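PDB 1S3J: YusO protein from Bacillus subtilis, which represses the multidrug resistance operon mdtRP by binding directly to its promoter region as a homodimeric MarR-family transcription factor. Local coordinates for residues 43-47 against 101-106. Numbering follows the deposited sequence.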
ATOM      1  N   LEU A  43      14.465  -8.160   6.390  1.00 33.20           N
ATOM      2  CA  LEU A  43      15.505  -7.467   7.110  1.00 34.22           C
ATOM      3  C   LEU A  43      14.990  -6.910   8.431  1.00 34.87           C
ATOM      4  O   LEU A  43      15.674  -7.029   9.434  1.00 35.46           O
ATOM      5  CB  LEU A  43      16.128  -6.359   6.256  1.00 34.19           C
ATOM      6  CG  LEU A  43      16.974  -6.816   5.067  1.00 34.51           C
ATOM      7  CD1 LEU A  43      17.649  -5.607   4.373  1.00 33.78           C
ATOM      8  CD2 LEU A  43      18.015  -7.888   5.459  1.00 34.63           C
ATOM      9  N   ALA A  44      13.782  -6.357   8.428  1.00 35.49           N
ATOM     10  CA  ALA A  44      13.166  -5.756   9.619  1.00 36.07           C
ATOM     11  C   ALA A  44      12.764  -6.803  10.660  1.00 36.35           C
ATOM     12  O   ALA A  44      13.008  -6.619  11.846  1.00 35.88           O
ATOM     13  CB  ALA A  44      11.938  -4.902   9.223  1.00 35.97           C
ATOM     14  N   SER A  45      12.145  -7.892  10.210  1.00 37.12           N
ATOM     15  CA  SER A  45      11.897  -9.056  11.060  1.00 38.18           C
ATOM     16  C   SER A  45      13.168  -9.628  11.714  1.00 38.65           C
ATOM     17  O   SER A  45      13.106 -10.147  12.816  1.00 39.19           O
ATOM     18  CB  SER A  45      11.211 -10.172  10.276  1.00 38.24           C
ATOM     19  OG  SER A  45      10.024  -9.683   9.682  1.00 40.11           O
ATOM     20  N   LEU A  46      14.300  -9.547  11.037  1.00 39.17           N
ATOM     21  CA  LEU A  46      15.547 -10.078  11.577  1.00 40.01           C
ATOM     22  C   LEU A  46      16.241  -9.089  12.526  1.00 41.18           C
ATOM     23  O   LEU A  46      16.876  -9.517  13.478  1.00 41.23           O
ATOM     24  CB  LEU A  46      16.499 -10.519  10.451  1.00 39.20           C
ATOM     25  CG  LEU A  46      16.022 -11.694   9.579  1.00 38.93           C
ATOM     26  CD1 LEU A  46      17.136 -12.056   8.590  1.00 40.30           C
ATOM     27  CD2 LEU A  46      15.604 -12.905  10.414  1.00 37.65           C
ATOM     28  N   LYS A  47      16.124  -7.786  12.274  1.00 42.21           N
ATOM     29  CA  LYS A  47      16.612  -6.785  13.227  1.00 43.51           C
ATOM     30  C   LYS A  47      15.844  -6.884  14.556  1.00 44.44           C
ATOM     31  O   LYS A  47      16.435  -6.839  15.629  1.00 44.48           O
ATOM     32  CB  LYS A  47      16.511  -5.356  12.645  1.00 43.62           C
ATOM     33  CG  LYS A  47      17.134  -4.245  13.511  1.00 43.52           C
ATOM     34  CD  LYS A  47      18.582  -4.569  13.877  1.00 44.69           C
ATOM     35  CE  LYS A  47      19.255  -3.465  14.693  1.00 44.97           C
ATOM     36  NZ  LYS A  47      19.816  -2.431  13.794  1.00 44.77           N
ATOM     37  N   GLY A 101      24.151  -6.258   6.329  1.00 45.37           N
ATOM     38  CA  GLY A 101      22.706  -6.248   6.225  1.00 45.61           C
ATOM     39  C   GLY A 101      22.066  -5.327   7.239  1.00 45.69           C
ATOM     40  O   GLY A 101      21.082  -4.676   6.930  1.00 45.23           O
ATOM     41  N   ASP A 102      22.621  -5.298   8.451  1.00 45.93           N
ATOM     42  CA  ASP A 102      22.211  -4.353   9.488  1.00 46.27           C
ATOM     43  C   ASP A 102      22.391  -2.925   8.977  1.00 45.82           C
ATOM     44  O   ASP A 102      21.497  -2.094   9.091  1.00 45.90           O
ATOM     45  CB  ASP A 102      23.055  -4.565  10.752  1.00 46.81           C
ATOM     46  CG  ASP A 102      22.568  -3.755  11.922  1.00 48.02           C
ATOM     47  OD1 ASP A 102      21.530  -4.128  12.519  1.00 50.31           O
ATOM     48  OD2 ASP A 102      23.163  -2.732  12.316  1.00 50.14           O
ATOM     49  N   ILE A 103      23.542  -2.663   8.384  1.00 45.21           N
ATOM     50  CA  ILE A 103      23.846  -1.354   7.826  1.00 45.03           C
ATOM     51  C   ILE A 103      22.885  -1.012   6.678  1.00 44.73           C
ATOM     52  O   ILE A 103      22.466   0.121   6.542  1.00 44.39           O
ATOM     53  CB  ILE A 103      25.310  -1.317   7.346  1.00 45.05           C
ATOM     54  CG1 ILE A 103      26.264  -1.389   8.544  1.00 45.82           C
ATOM     55  CG2 ILE A 103      25.593  -0.068   6.525  1.00 44.86           C
ATOM     56  CD1 ILE A 103      27.664  -1.880   8.175  1.00 47.09           C
ATOM     57  N   LYS A 104      22.532  -2.004   5.868  1.00 44.34           N
ATOM     58  CA  LYS A 104      21.665  -1.774   4.719  1.00 43.99           C
ATOM     59  C   LYS A 104      20.230  -1.524   5.172  1.00 43.46           C
ATOM     60  O   LYS A 104      19.551  -0.661   4.603  1.00 42.37           O
ATOM     61  CB  LYS A 104      21.708  -2.947   3.732  1.00 43.99           C
ATOM     62  CG  LYS A 104      21.252  -2.598   2.318  1.00 45.39           C
ATOM     63  CD  LYS A 104      22.062  -1.446   1.745  1.00 46.34           C
ATOM     64  CE  LYS A 104      21.887  -1.318   0.278  1.00 47.29           C
ATOM     65  NZ  LYS A 104      22.946  -0.469  -0.308  1.00 48.90           N
ATOM     66  N   PHE A 105      19.790  -2.248   6.205  1.00 42.83           N
ATOM     67  CA  PHE A 105      18.454  -2.045   6.762  1.00 42.90           C
ATOM     68  C   PHE A 105      18.329  -0.650   7.370  1.00 43.71           C
ATOM     69  O   PHE A 105      17.236  -0.061   7.363  1.00 43.12           O
ATOM     70  CB  PHE A 105      18.110  -3.094   7.819  1.00 42.43           C
ATOM     71  CG  PHE A 105      16.816  -2.829   8.528  1.00 41.38           C
ATOM     72  CD1 PHE A 105      15.601  -3.001   7.867  1.00 42.24           C
ATOM     73  CD2 PHE A 105      16.805  -2.359   9.826  1.00 41.34           C
ATOM     74  CE1 PHE A 105      14.398  -2.739   8.514  1.00 42.15           C
ATOM     75  CE2 PHE A 105      15.603  -2.090  10.482  1.00 41.70           C
ATOM     76  CZ  PHE A 105      14.405  -2.288   9.833  1.00 42.19           C
ATOM     77  N   GLU A 106      19.451  -0.124   7.873  1.00 44.41           N
ATOM     78  CA  GLU A 106      19.465   1.169   8.562  1.00 45.16           C
ATOM     79  C   GLU A 106      19.454   2.318   7.563  1.00 44.67           C
ATOM     80  O   GLU A 106      18.801   3.329   7.788  1.00 43.81           O
ATOM     81  CB  GLU A 106      20.678   1.273   9.490  1.00 45.87           C
ATOM     82  CG  GLU A 106      20.395   1.915  10.836  1.00 47.64           C
ATOM     83  CD  GLU A 106      19.370   1.161  11.662  1.00 51.59           C
ATOM     84  OE1 GLU A 106      19.600  -0.033  11.962  1.00 53.17           O
ATOM     85  OE2 GLU A 106      18.333   1.775  12.027  1.00 54.11           O
TER
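Phe105 is the central apolar side chain of this helix-helix contact: with chi1 in the t well, its ring projects from helix 99-120 onto one turn of helix 37-49. The CB of Leu43 lies 3.8 Å from Phe105 CD1, the CB of Ala44 only 3.4 Å from Phe105 CE1, and the carbonyl O of Leu43 sits over one ring face. A flat, wide ring suits this place because alanine, with its single methyl, lets it come close to the helix backbone. Leu43, in the mt rotamer, also brings CD1 loosely within 4.4 Å of Gly101 O, where glycine presents bare backbone. The segment axes pass 10.2 Å apart at 115°, where helix 37-49 of the winged helix-turn-helix domain meets the start of helix 99-120, the long helix that leaves the wing; Leu43 continues inward onto Leu97 and Ile81 of the wing strands. Toward solvent, the long chain of Lys47 passes the ring, its CG 4.0 Å from Phe105 CE2, and the p turn at chi2 and m turn at chi4 help bring its ammonium between two acids one helical turn apart. Lys47 NZ donates a salt-bridging hydrogen bond to Asp102 OD1 (2.7 Å). A second salt bridge links Lys47 NZ to Glu106 OE1 at 3.0 Å.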